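Extracellular invertase (Aspergillus kawachii, PDB 5XH8) probably hydrolyses sucrose and, as a beta-fructofuranosidase with high transfructosylation activity, transfers fructosyl units to make fructooligosaccharides such as 1-kestose. Local coordinates at residues V9-L14 and S567-S572; N108-L113 and L138-D143; K202-F207 and F245-G250; V378-N383 and E410-G415; S442-F447 and S576-G581. All blocks are in the same frame, centred on the assembly; numbering follows the deposited sequence.

Contact 1 of 5, residues V9-L14 and S567-S572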
# COMPACT_ATOMS: atom_id res chain seq x y z
N VAL A 9 11.68 -54.10 -15.35
CA VAL A 9 10.66 -54.19 -16.38
C VAL A 9 10.48 -52.82 -17.01
O VAL A 9 10.66 -51.77 -16.35
CB VAL A 9 9.33 -54.71 -15.79
CG1 VAL A 9 8.21 -54.71 -16.82
CG2 VAL A 9 9.52 -56.13 -15.27
N ALA A 10 10.13 -52.82 -18.30
CA ALA A 10 9.95 -51.60 -19.07
C ALA A 10 8.90 -50.68 -18.42
O ALA A 10 7.94 -51.17 -17.78
CB ALA A 10 9.55 -51.93 -20.49
N PRO A 11 9.07 -49.35 -18.58
CA PRO A 11 8.10 -48.40 -18.02
C PRO A 11 6.82 -48.29 -18.84
O PRO A 11 6.88 -48.43 -20.06
CB PRO A 11 8.85 -47.05 -18.10
CG PRO A 11 9.80 -47.21 -19.22
CD PRO A 11 10.21 -48.66 -19.22
N PRO A 12 5.68 -47.98 -18.18
CA PRO A 12 4.51 -47.56 -18.91
C PRO A 12 4.62 -46.10 -19.33
O PRO A 12 5.70 -45.47 -19.18
CB PRO A 12 3.39 -47.71 -17.88
CG PRO A 12 4.06 -47.34 -16.59
CD PRO A 12 5.46 -47.90 -16.72
N ASN A 13 3.53 -45.58 -19.88
CA ASN A 13 3.30 -44.14 -19.88
C ASN A 13 3.12 -43.81 -18.40
O ASN A 13 2.13 -44.22 -17.79
CB ASN A 13 2.05 -43.77 -20.67
CG ASN A 13 1.75 -42.25 -20.66
OD1 ASN A 13 2.27 -41.47 -19.85
ND2 ASN A 13 0.90 -41.85 -21.56
N LEU A 14 4.10 -43.13 -17.82
CA LEU A 14 4.08 -42.88 -16.36
C LEU A 14 2.85 -42.12 -15.86
O LEU A 14 2.44 -42.30 -14.72
CB LEU A 14 5.36 -42.20 -15.88
CG LEU A 14 6.64 -42.97 -16.20
CD1 LEU A 14 7.83 -42.14 -15.78
CD2 LEU A 14 6.64 -44.31 -15.49
N SER A 567 16.91 -41.60 -15.19
CA SER A 567 17.03 -42.99 -15.67
C SER A 567 16.00 -43.87 -14.95
O SER A 567 15.71 -43.68 -13.75
CB SER A 567 18.46 -43.53 -15.49
OG SER A 567 18.74 -43.87 -14.15
N TRP A 568 15.44 -44.82 -15.70
CA TRP A 568 14.43 -45.74 -15.21
C TRP A 568 14.96 -47.07 -14.63
O TRP A 568 14.56 -47.46 -13.54
CB TRP A 568 13.44 -46.06 -16.35
CG TRP A 568 12.42 -47.05 -15.94
CD1 TRP A 568 12.42 -48.40 -16.21
CD2 TRP A 568 11.25 -46.80 -15.16
NE1 TRP A 568 11.32 -48.99 -15.64
CE2 TRP A 568 10.59 -48.04 -14.98
CE3 TRP A 568 10.69 -45.65 -14.58
CZ2 TRP A 568 9.39 -48.16 -14.27
CZ3 TRP A 568 9.50 -45.77 -13.86
CH2 TRP A 568 8.87 -47.01 -13.72
N TYR A 569 15.80 -47.77 -15.40
CA TYR A 569 16.13 -49.18 -15.14
C TYR A 569 17.08 -49.32 -13.95
O TYR A 569 18.03 -48.56 -13.81
CB TYR A 569 16.74 -49.87 -16.40
CG TYR A 569 15.75 -50.18 -17.49
CD1 TYR A 569 14.89 -51.28 -17.40
CD2 TYR A 569 15.65 -49.37 -18.64
CE1 TYR A 569 13.95 -51.56 -18.40
CE2 TYR A 569 14.71 -49.66 -19.64
CZ TYR A 569 13.87 -50.76 -19.51
OH TYR A 569 12.94 -51.05 -20.47
N ALA A 570 16.80 -50.31 -13.11
CA ALA A 570 17.59 -50.58 -11.91
C ALA A 570 19.08 -50.74 -12.24
O ALA A 570 19.94 -50.26 -11.48
CB ALA A 570 17.05 -51.81 -11.20
N ASN A 571 19.36 -51.35 -13.40
CA ASN A 571 20.71 -51.63 -13.92
C ASN A 571 21.43 -50.49 -14.54
O ASN A 571 22.53 -50.67 -14.99
CB ASN A 571 20.64 -52.63 -15.09
CG ASN A 571 20.19 -53.98 -14.68
OD1 ASN A 571 19.90 -54.23 -13.50
ND2 ASN A 571 20.11 -54.88 -15.65
N SER A 572 20.80 -49.33 -14.67
CA SER A 572 21.46 -48.20 -15.31
C SER A 572 22.40 -47.48 -14.32
O SER A 572 22.18 -46.33 -13.93
CB SER A 572 20.43 -47.28 -15.95
OG SER A 572 19.82 -47.92 -17.06
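Pro11 lies against the indole of Trp568, and this is the tightly packed part of the contact. Its CB sits over the centre of one indole face, 3.8 Å from the centroid of the five-membered ring and only 15° off the normal, a CH-pi contact. A proline suits the place because its compact, rigid ring offers C-H groups to the aromatic face. Further along the same indole, Leu14 CD2 meets Trp568 CZ3 at 3.6 Å; this buried leucine also packs on Trp26. The indole edge does polar work: Trp568 NE1 donates to Val9 O at 2.9 Å with an N-H...O angle of 164°, and Val9 O lies close to the ring plane. Trp568 CG stands anti to the backbone N (chi1 177°), beside the carbonyl carbon.

The other side is looser. Val9 and Ala10 are exposed, and the valine's CB is directed away from 567-572. Tyr569 OH approaches Ala10 CA at 3.3 Å. Thr511 and Thr512 tie the N-terminal arm further, through Pro12 O and Leu14 N. Between these two segments one tryptophan does both jobs, offering its face to carbon and its N-H to a backbone carbonyl.

Contact 2 of 5, residues N108-L113 and L138-D143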
# COMPACT_ATOMS: atom_id res chain seq x y z
N ASN A 108 12.86 -6.57 18.42
CA ASN A 108 12.92 -7.31 19.69
C ASN A 108 13.98 -8.40 19.75
O ASN A 108 13.82 -9.36 20.46
CB ASN A 108 11.56 -7.88 20.05
CG ASN A 108 10.57 -6.81 20.47
OD1 ASN A 108 10.87 -5.61 20.35
ND2 ASN A 108 9.39 -7.23 20.93
N GLY A 109 15.07 -8.23 19.01
CA GLY A 109 16.09 -9.27 18.94
C GLY A 109 15.65 -10.57 18.26
O GLY A 109 16.30 -11.62 18.45
N LEU A 110 14.58 -10.49 17.47
CA LEU A 110 14.00 -11.65 16.81
C LEU A 110 14.33 -11.66 15.32
O LEU A 110 14.55 -10.59 14.73
CB LEU A 110 12.49 -11.64 16.98
CG LEU A 110 12.02 -11.71 18.43
CD1 LEU A 110 10.54 -11.44 18.47
CD2 LEU A 110 12.34 -13.04 19.06
N PRO A 111 14.38 -12.86 14.70
CA PRO A 111 14.54 -12.95 13.26
C PRO A 111 13.40 -12.18 12.59
O PRO A 111 12.21 -12.39 12.93
CB PRO A 111 14.45 -14.46 12.97
CG PRO A 111 14.74 -15.13 14.28
CD PRO A 111 14.23 -14.19 15.33
N THR A 112 13.76 -11.25 11.73
CA THR A 112 12.81 -10.30 11.17
C THR A 112 12.83 -10.48 9.65
O THR A 112 13.83 -10.24 9.00
CB THR A 112 13.15 -8.86 11.61
OG1 THR A 112 13.00 -8.76 13.04
CG2 THR A 112 12.23 -7.86 10.93
N LEU A 113 11.71 -10.95 9.10
CA LEU A 113 11.57 -11.22 7.66
C LEU A 113 11.04 -9.99 6.95
O LEU A 113 9.98 -9.47 7.31
CB LEU A 113 10.59 -12.37 7.44
CG LEU A 113 10.19 -12.69 6.00
CD1 LEU A 113 11.35 -13.23 5.22
CD2 LEU A 113 9.03 -13.68 6.00
N LEU A 138 6.83 -6.74 6.69
CA LEU A 138 7.60 -7.34 7.78
C LEU A 138 6.83 -8.41 8.53
O LEU A 138 5.62 -8.30 8.74
CB LEU A 138 8.03 -6.28 8.81
CG LEU A 138 9.04 -5.22 8.35
CD1 LEU A 138 9.26 -4.25 9.51
CD2 LEU A 138 10.36 -5.81 7.90
N ALA A 139 7.58 -9.44 8.92
CA ALA A 139 7.13 -10.44 9.86
C ALA A 139 8.28 -10.79 10.80
O ALA A 139 9.46 -10.60 10.48
CB ALA A 139 6.63 -11.69 9.14
N VAL A 140 7.92 -11.28 11.96
CA VAL A 140 8.87 -11.63 13.01
C VAL A 140 8.57 -13.02 13.56
O VAL A 140 7.41 -13.35 13.76
CB VAL A 140 8.77 -10.62 14.17
CG1 VAL A 140 9.61 -11.07 15.33
CG2 VAL A 140 9.24 -9.26 13.68
N SER A 141 9.59 -13.82 13.80
CA SER A 141 9.40 -15.10 14.48
C SER A 141 9.83 -15.02 15.93
O SER A 141 11.00 -14.82 16.22
CB SER A 141 10.15 -16.24 13.83
OG SER A 141 9.89 -17.44 14.59
N SER A 142 8.85 -15.19 16.82
CA SER A 142 9.08 -15.31 18.25
C SER A 142 9.11 -16.76 18.76
O SER A 142 9.17 -16.97 19.97
CB SER A 142 7.99 -14.54 18.99
OG SER A 142 6.70 -14.99 18.66
N ASP A 143 9.12 -17.76 17.86
CA ASP A 143 9.05 -19.13 18.30
C ASP A 143 10.18 -20.02 17.80
O ASP A 143 9.99 -21.24 17.72
CB ASP A 143 7.68 -19.72 17.94
CG ASP A 143 7.50 -19.95 16.43
OD1 ASP A 143 8.34 -19.52 15.58
OD2 ASP A 143 6.49 -20.58 16.09
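Ala139 O accepts the shortest hydrogen bond here, from Leu113 N at 2.7 Å, and Thr112 CA comes within 3.4 Å of the same oxygen as a CA-H...O contact. The return bond, Ala139 N to Leu113 O at 2.9 Å, completes an antiparallel hydrogen-bonded pair between neighbouring strands of a four-stranded antiparallel sheet, the unit from which the beta-propeller of GH32 enzymes is built. Next to it, Thr112 and Val140 form a non-hydrogen-bonded pair. Beyond that, Ser141 N reaches Pro111 O at 3.1 Å, extending the pairing although proline has no N-H to give in return.

Side chains alternate between the two faces. Leu113 and Ala139 share one, where the small alanine sits beside the larger leucine, which packs on Val102 and Phe148. Thr112 and Val140 share the other, both beta-branched and at ease in extended backbone. The threonine hydroxyl is turned beside its own backbone N (chi1 -65°) and donates to Leu110 O at 2.9 Å, bracing the chain where it enters the strand; Ile107 N also bonds to it. Ser141 OG is bonded to Asn147 O and Gly145 N, a little further along the chain. At the partly exposed end, Leu110 crosses Val140 at about a right angle, with Leu110 CD1 pressed to 3.3 Å from Val140 CG1, closer than usual for two carbons.

Contact 3 of 5, residues K202-F207 and F245-G250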
# COMPACT_ATOMS: atom_id res chain seq x y z
N LYS A 202 13.57 0.57 -20.30
CA LYS A 202 14.89 1.00 -19.89
C LYS A 202 15.76 -0.23 -19.69
O LYS A 202 16.78 -0.35 -20.37
CB LYS A 202 14.82 1.86 -18.64
CG LYS A 202 14.03 3.14 -18.82
CD LYS A 202 14.14 4.01 -17.58
CE LYS A 202 13.04 5.07 -17.46
NZ LYS A 202 13.55 6.46 -17.59
N GLY A 203 15.36 -1.11 -18.75
CA GLY A 203 16.01 -2.40 -18.57
C GLY A 203 16.08 -2.84 -17.13
O GLY A 203 15.59 -2.15 -16.21
N PRO A 204 16.72 -4.00 -16.90
CA PRO A 204 16.83 -4.56 -15.56
C PRO A 204 17.60 -3.70 -14.56
O PRO A 204 18.47 -2.90 -14.96
CB PRO A 204 17.58 -5.88 -15.80
CG PRO A 204 18.33 -5.66 -17.07
CD PRO A 204 17.40 -4.83 -17.90
N ALA A 205 17.30 -3.88 -13.27
CA ALA A 205 17.94 -3.11 -12.22
C ALA A 205 17.79 -3.72 -10.84
O ALA A 205 16.87 -4.49 -10.57
CB ALA A 205 17.38 -1.70 -12.19
N GLN A 206 18.73 -3.35 -9.96
CA GLN A 206 18.58 -3.48 -8.54
C GLN A 206 18.35 -2.11 -7.96
O GLN A 206 19.16 -1.16 -8.18
CB GLN A 206 19.83 -4.08 -7.91
CG GLN A 206 20.10 -5.51 -8.34
CD GLN A 206 21.28 -6.12 -7.59
OE1 GLN A 206 21.95 -5.45 -6.79
NE2 GLN A 206 21.52 -7.39 -7.83
N PHE A 207 17.26 -1.99 -7.21
CA PHE A 207 16.92 -0.79 -6.49
C PHE A 207 17.48 -0.93 -5.08
O PHE A 207 17.16 -1.91 -4.40
CB PHE A 207 15.39 -0.64 -6.43
CG PHE A 207 14.74 -0.67 -7.78
CD1 PHE A 207 14.68 0.49 -8.56
CD2 PHE A 207 14.21 -1.83 -8.28
CE1 PHE A 207 14.08 0.47 -9.81
CE2 PHE A 207 13.61 -1.86 -9.52
CZ PHE A 207 13.55 -0.70 -10.29
N PHE A 245 15.70 -9.15 -19.67
CA PHE A 245 14.58 -8.20 -19.53
C PHE A 245 14.19 -7.82 -18.11
O PHE A 245 13.41 -6.88 -17.93
CB PHE A 245 13.39 -8.73 -20.27
CG PHE A 245 13.60 -8.80 -21.77
CD1 PHE A 245 14.19 -9.92 -22.35
CD2 PHE A 245 13.20 -7.75 -22.59
CE1 PHE A 245 14.37 -10.00 -23.72
CE2 PHE A 245 13.38 -7.82 -23.98
CZ PHE A 245 13.96 -8.95 -24.54
N ASN A 246 14.71 -8.53 -17.12
CA ASN A 246 14.34 -8.30 -15.72
C ASN A 246 15.32 -9.05 -14.83
O ASN A 246 15.71 -10.14 -15.17
CB ASN A 246 12.90 -8.79 -15.48
CG ASN A 246 12.38 -8.42 -14.12
OD1 ASN A 246 12.24 -7.23 -13.80
ND2 ASN A 246 12.09 -9.42 -13.31
N PHE A 247 15.73 -8.45 -13.71
CA PHE A 247 16.52 -9.13 -12.70
C PHE A 247 15.61 -9.68 -11.57
O PHE A 247 14.64 -9.02 -11.18
CB PHE A 247 17.54 -8.20 -12.02
CG PHE A 247 18.70 -7.76 -12.89
CD1 PHE A 247 19.07 -8.42 -14.07
CD2 PHE A 247 19.46 -6.67 -12.48
CE1 PHE A 247 20.15 -7.97 -14.83
CE2 PHE A 247 20.55 -6.22 -13.23
CZ PHE A 247 20.89 -6.88 -14.40
N GLU A 248 15.98 -10.86 -11.06
CA GLU A 248 15.28 -11.55 -9.97
C GLU A 248 16.31 -12.00 -8.92
O GLU A 248 17.50 -12.15 -9.23
CB GLU A 248 14.53 -12.77 -10.52
CG GLU A 248 13.46 -12.42 -11.57
CD GLU A 248 12.45 -13.52 -11.75
OE1 GLU A 248 12.76 -14.49 -12.49
OE2 GLU A 248 11.37 -13.45 -11.09
N THR A 249 15.83 -12.18 -7.69
CA THR A 249 16.59 -12.77 -6.57
C THR A 249 18.03 -12.26 -6.41
O THR A 249 18.97 -13.04 -6.15
CB THR A 249 16.58 -14.32 -6.65
OG1 THR A 249 17.33 -14.77 -7.78
CG2 THR A 249 15.15 -14.83 -6.74
N GLY A 250 18.17 -10.94 -6.54
CA GLY A 250 19.44 -10.27 -6.32
C GLY A 250 19.93 -10.51 -4.91
O GLY A 250 19.23 -10.19 -3.98
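Phe247 lays one face of its ring against Pro204. The proline CB stands over the centre of the ring, 3.4 Å from its centroid and 13° off the normal, a close CH-pi contact, while Pro204 CG lies 3.7 Å from Phe247 CE1. The phenylalanine CG lies beside its own backbone N (chi1 -70°), and the ring reaches past the proline to the backbone beyond it, where Phe247 CD2 comes to 3.6 Å from Ala205 N. Proline is apt here because its compact ring packs on an aromatic face without a polar group to satisfy. No hydrogen bond joins the segments; the direct contact between them is mainly apolar packing.

At the other end, the extended Gln206 chain brings NE2 to 3.9 Å from Gly250 CA, where a side chain on the glycine would collide with the amide. That amide is buried but satisfied: OE1 accepts from Trp225, and NE2 bonds to Thr268.

The contact joins two adjacent sheets of the propeller. Strand 203-211 lies between 191-199 and 219-227, while strand 247-248 pairs with 265-274, and Phe247 bridges the seam, meeting Trp226 of the first sheet and Ile270 and Thr272 of the second.

Contact 4 of 5, residues V378-N383 and E410-G415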
# COMPACT_ATOMS: atom_id res chain seq x y z
N VAL A 378 36.69 -15.78 -3.24
CA VAL A 378 37.51 -15.28 -4.34
C VAL A 378 38.52 -16.38 -4.67
O VAL A 378 39.19 -16.87 -3.77
CB VAL A 378 38.23 -13.95 -4.02
CG1 VAL A 378 39.01 -13.46 -5.23
CG2 VAL A 378 37.22 -12.89 -3.62
N LEU A 379 38.56 -16.83 -5.92
CA LEU A 379 39.47 -17.90 -6.31
C LEU A 379 40.58 -17.28 -7.14
O LEU A 379 40.30 -16.50 -8.07
CB LEU A 379 38.76 -18.99 -7.12
CG LEU A 379 39.66 -20.06 -7.76
CD1 LEU A 379 40.39 -20.85 -6.70
CD2 LEU A 379 38.88 -21.00 -8.66
N TYR A 380 41.83 -17.63 -6.82
CA TYR A 380 42.98 -17.19 -7.63
C TYR A 380 43.55 -18.34 -8.43
O TYR A 380 43.69 -19.45 -7.91
CB TYR A 380 44.05 -16.55 -6.77
CG TYR A 380 43.59 -15.25 -6.16
CD1 TYR A 380 43.64 -14.06 -6.89
CD2 TYR A 380 43.05 -15.21 -4.88
CE1 TYR A 380 43.20 -12.87 -6.33
CE2 TYR A 380 42.61 -14.02 -4.32
CZ TYR A 380 42.68 -12.87 -5.05
OH TYR A 380 42.23 -11.71 -4.49
N ILE A 381 43.84 -18.08 -9.70
CA ILE A 381 44.46 -19.05 -10.58
C ILE A 381 45.87 -18.54 -10.92
O ILE A 381 46.02 -17.63 -11.75
CB ILE A 381 43.64 -19.21 -11.87
CG1 ILE A 381 42.16 -19.50 -11.56
CG2 ILE A 381 44.23 -20.34 -12.71
CD1 ILE A 381 41.29 -19.51 -12.79
N PRO A 382 46.91 -19.12 -10.28
CA PRO A 382 48.28 -18.63 -10.55
C PRO A 382 48.96 -19.29 -11.75
O PRO A 382 48.47 -20.30 -12.28
CB PRO A 382 49.03 -18.94 -9.24
CG PRO A 382 48.31 -20.11 -8.66
CD PRO A 382 46.89 -20.07 -9.15
N ASN A 383 50.06 -18.68 -12.19
CA ASN A 383 50.96 -19.29 -13.18
C ASN A 383 50.30 -19.57 -14.53
O ASN A 383 50.64 -20.53 -15.22
CB ASN A 383 51.59 -20.58 -12.62
CG ASN A 383 52.28 -20.38 -11.28
OD1 ASN A 383 52.80 -19.30 -10.97
ND2 ASN A 383 52.30 -21.42 -10.48
N GLU A 410 48.55 -13.86 -12.72
CA GLU A 410 47.60 -14.40 -11.75
C GLU A 410 46.19 -13.96 -12.14
O GLU A 410 45.93 -12.76 -12.33
CB GLU A 410 47.92 -13.92 -10.34
CG GLU A 410 47.13 -14.67 -9.29
CD GLU A 410 47.50 -14.28 -7.88
OE1 GLU A 410 47.78 -13.09 -7.65
OE2 GLU A 410 47.51 -15.17 -7.00
N LEU A 411 45.28 -14.92 -12.26
CA LEU A 411 43.88 -14.63 -12.56
C LEU A 411 43.05 -14.69 -11.30
O LEU A 411 43.40 -15.38 -10.32
CB LEU A 411 43.32 -15.60 -13.59
CG LEU A 411 43.92 -15.58 -14.99
CD1 LEU A 411 43.13 -16.53 -15.88
CD2 LEU A 411 43.96 -14.17 -15.58
N GLN A 412 41.94 -13.95 -11.33
CA GLN A 412 40.96 -13.92 -10.24
C GLN A 412 39.58 -14.23 -10.81
O GLN A 412 39.23 -13.77 -11.90
CB GLN A 412 40.96 -12.53 -9.60
CG GLN A 412 40.23 -12.43 -8.28
CD GLN A 412 39.90 -10.99 -7.93
OE1 GLN A 412 39.20 -10.29 -8.65
NE2 GLN A 412 40.41 -10.54 -6.81
N THR A 413 38.80 -15.00 -10.06
CA THR A 413 37.43 -15.35 -10.45
C THR A 413 36.63 -15.76 -9.21
O THR A 413 37.16 -15.79 -8.08
CB THR A 413 37.43 -16.49 -11.48
OG1 THR A 413 36.13 -16.61 -12.08
CG2 THR A 413 37.80 -17.81 -10.87
N LEU A 414 35.36 -16.07 -9.41
CA LEU A 414 34.53 -16.55 -8.30
C LEU A 414 34.76 -18.05 -8.10
O LEU A 414 34.58 -18.85 -9.03
CB LEU A 414 33.04 -16.27 -8.54
CG LEU A 414 32.12 -16.71 -7.39
CD1 LEU A 414 32.32 -15.82 -6.17
CD2 LEU A 414 30.66 -16.75 -7.81
N GLY A 415 35.14 -18.41 -6.88
CA GLY A 415 35.26 -19.80 -6.46
C GLY A 415 33.90 -20.34 -6.05
O GLY A 415 33.19 -19.70 -5.25
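Strands 378-382 and 410-415 run antiparallel, their axes 4.3 Å apart at closest approach and their directions 137° apart, a marked twist. Two hydrogen-bonded pairs hold them within a mixed, curled sheet of the GH32 catalytic propeller. In one, Leu379 N gives to Thr413 O at 2.8 Å and Thr413 N to Leu379 O at 2.9 Å; in the other, Ile381 and Leu411 exchange the same kind of bonds, that from Leu411 N to Ile381 O being nearly straight (174°). Tyr380 and Gln412 form the non-hydrogen-bonded pair between them.

Leu379, Ile381, Leu411 and Thr413 share one face. Mostly apolar, branched side chains suit it: Ile381 CB meets Leu411 CB at 4.0 Å, while Leu379 CD2 touches the methyl CG2 of Thr413. Thr413 OG1 stands anti to the backbone N (chi1 -167°) and bonds to Ser396 O. Leu379 and Ile381 also pack on Arg558, and Leu411 on Phe527, which ties the sheet to loops later in the chain. Gly415 CA lets Leu379 CB approach to 3.7 Å, since a CB on the glycine would be tight there.

On the other face Tyr380 and Gln412 lie side by side, pointing the same way, with Tyr380 CE1 3.6 Å from Gln412 CG. The carboxylate of Glu410 crosses near the base of the ring, and its OE1 is weakly bonded to Ser401. The same Gln412 CG also meets Val378 CG1 at 3.4 Å.

Contact 5 of 5, residues S442-F447 and S576-G581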
# COMPACT_ATOMS: atom_id res chain seq x y z
N SER A 442 38.45 -43.76 -30.76
CA SER A 442 37.04 -43.51 -30.47
C SER A 442 36.41 -44.66 -29.69
O SER A 442 36.59 -45.81 -30.07
CB SER A 442 36.29 -43.33 -31.79
OG SER A 442 34.91 -43.05 -31.58
N GLY A 443 35.69 -44.36 -28.60
CA GLY A 443 34.81 -45.34 -27.95
C GLY A 443 34.57 -45.16 -26.47
O GLY A 443 35.07 -44.21 -25.86
N VAL A 444 33.78 -46.07 -25.91
CA VAL A 444 33.51 -46.13 -24.48
C VAL A 444 34.18 -47.37 -23.87
O VAL A 444 34.00 -48.49 -24.36
CB VAL A 444 31.98 -46.11 -24.16
CG1 VAL A 444 31.30 -44.99 -24.92
CG2 VAL A 444 31.30 -47.44 -24.46
N VAL A 445 34.95 -47.14 -22.80
CA VAL A 445 35.71 -48.18 -22.14
C VAL A 445 35.12 -48.42 -20.75
O VAL A 445 35.36 -47.60 -19.86
CB VAL A 445 37.20 -47.77 -22.02
CG1 VAL A 445 38.01 -48.85 -21.32
CG2 VAL A 445 37.77 -47.43 -23.40
N PRO A 446 34.39 -49.53 -20.55
CA PRO A 446 33.79 -49.80 -19.23
C PRO A 446 34.78 -49.74 -18.08
O PRO A 446 35.92 -50.15 -18.24
CB PRO A 446 33.24 -51.23 -19.39
CG PRO A 446 32.93 -51.35 -20.84
CD PRO A 446 34.01 -50.57 -21.54
N PHE A 447 34.35 -49.22 -16.94
CA PHE A 447 35.14 -49.30 -15.72
C PHE A 447 35.20 -50.77 -15.30
O PHE A 447 34.25 -51.51 -15.55
CB PHE A 447 34.51 -48.48 -14.57
CG PHE A 447 34.87 -47.00 -14.56
CD1 PHE A 447 35.23 -46.31 -15.72
CD2 PHE A 447 34.82 -46.27 -13.36
CE1 PHE A 447 35.57 -44.96 -15.68
CE2 PHE A 447 35.14 -44.92 -13.33
CZ PHE A 447 35.52 -44.27 -14.49
N SER A 576 31.68 -45.60 -17.73
CA SER A 576 32.75 -45.86 -18.68
C SER A 576 33.51 -44.59 -18.99
O SER A 576 32.92 -43.49 -18.97
CB SER A 576 32.17 -46.39 -19.98
OG SER A 576 31.48 -47.59 -19.72
N PHE A 577 34.81 -44.73 -19.31
CA PHE A 577 35.58 -43.65 -19.95
C PHE A 577 34.95 -43.42 -21.31
O PHE A 577 34.40 -44.35 -21.92
CB PHE A 577 37.06 -44.02 -20.16
CG PHE A 577 37.80 -44.31 -18.88
CD1 PHE A 577 38.38 -43.29 -18.16
CD2 PHE A 577 37.90 -45.61 -18.40
CE1 PHE A 577 39.04 -43.56 -16.97
CE2 PHE A 577 38.56 -45.89 -17.22
CZ PHE A 577 39.14 -44.86 -16.50
N PHE A 578 34.99 -42.18 -21.78
CA PHE A 578 34.50 -41.85 -23.10
C PHE A 578 35.49 -40.89 -23.75
O PHE A 578 35.99 -39.98 -23.11
CB PHE A 578 33.12 -41.19 -23.03
CG PHE A 578 32.79 -40.38 -24.26
CD1 PHE A 578 32.38 -41.02 -25.43
CD2 PHE A 578 32.92 -39.01 -24.26
CE1 PHE A 578 32.08 -40.28 -26.57
CE2 PHE A 578 32.62 -38.26 -25.40
CZ PHE A 578 32.20 -38.90 -26.55
N HIS A 579 35.75 -41.12 -25.04
CA HIS A 579 36.67 -40.29 -25.83
C HIS A 579 36.31 -40.49 -27.30
O HIS A 579 36.08 -41.63 -27.73
CB HIS A 579 38.12 -40.68 -25.51
CG HIS A 579 39.13 -40.02 -26.40
ND1 HIS A 579 39.21 -38.65 -26.54
CD2 HIS A 579 40.11 -40.55 -27.17
CE1 HIS A 579 40.19 -38.36 -27.38
NE2 HIS A 579 40.75 -39.50 -27.78
N ASN A 580 36.20 -39.40 -28.07
CA ASN A 580 35.69 -39.50 -29.46
C ASN A 580 36.78 -39.82 -30.51
O ASN A 580 36.51 -39.82 -31.70
CB ASN A 580 34.92 -38.24 -29.87
CG ASN A 580 35.81 -37.03 -30.04
OD1 ASN A 580 36.90 -36.97 -29.48
ND2 ASN A 580 35.32 -36.04 -30.77
N GLY A 581 38.01 -40.05 -30.06
CA GLY A 581 39.09 -40.43 -30.93
C GLY A 581 39.89 -39.27 -31.48
O GLY A 581 40.96 -39.51 -32.03
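The aromatic contact is between Phe447 and Phe577. Phe447 CE1 sits over the centre of the Phe577 ring and reaches Phe577 CE2 at 3.5 Å; the ring centroids are 4.7 Å apart and the planes inclined at 41°. Phe447 CG, anti to its carbonyl carbon (chi1 -85°), starts the ring on its way to this face. Both rings are buried and rest on Val590, and Phe587 meets Phe577 edge-to-face, so aromatic rings pack against strand 585-594 here.

Backbone hydrogen bonds come next. Gly443 N gives to His579 O at 2.9 Å in a nearly straight bond, and His579 N answers with a longer one to Gly443 O at 3.3 Å. Val445 and Phe577 exchange two more, each 3.0 Å between N and O. These antiparallel pairs attach 444-446 to 574-580, at one edge of a six-stranded sheet in the C-terminal beta-sandwich, the domain that accompanies the propeller in GH32 enzymes. Gly443 adopts backbone angles that a side chain would not tolerate.

Contacts of the valines are lighter: beta-branched Val445 faces Phe577, CB to CB at 4.2 Å, and on the other face Val444 CG1 approaches the edge of Phe578. Among polar side chains, His579 is fixed through both ring nitrogens, by Ser475 OG and Gly583 O.

Overall arrangement
Contacts 2, 3 and 4 come in that order along the chain and belong to sheets of the propeller; contact 5 follows in the C-terminal sandwich. Contacts 2 and 3 have centres 28 Å apart, as do 3 and 4, whereas 2 and 5 lie 56 Å apart on opposite sides of the chain's centre. Contact 2 joins strands within one sheet, contact 3 packs one sheet on the next, and contact 4 pairs strands of the mixed sheet containing 37-47. Contact 1 encloses contacts 2 to 4 in sequence and alternates with contact 5, whose segment 576-581 closely follows 567-572. Contact 1 thus ties the start of the chain to the C-terminal domain that holds contact 5.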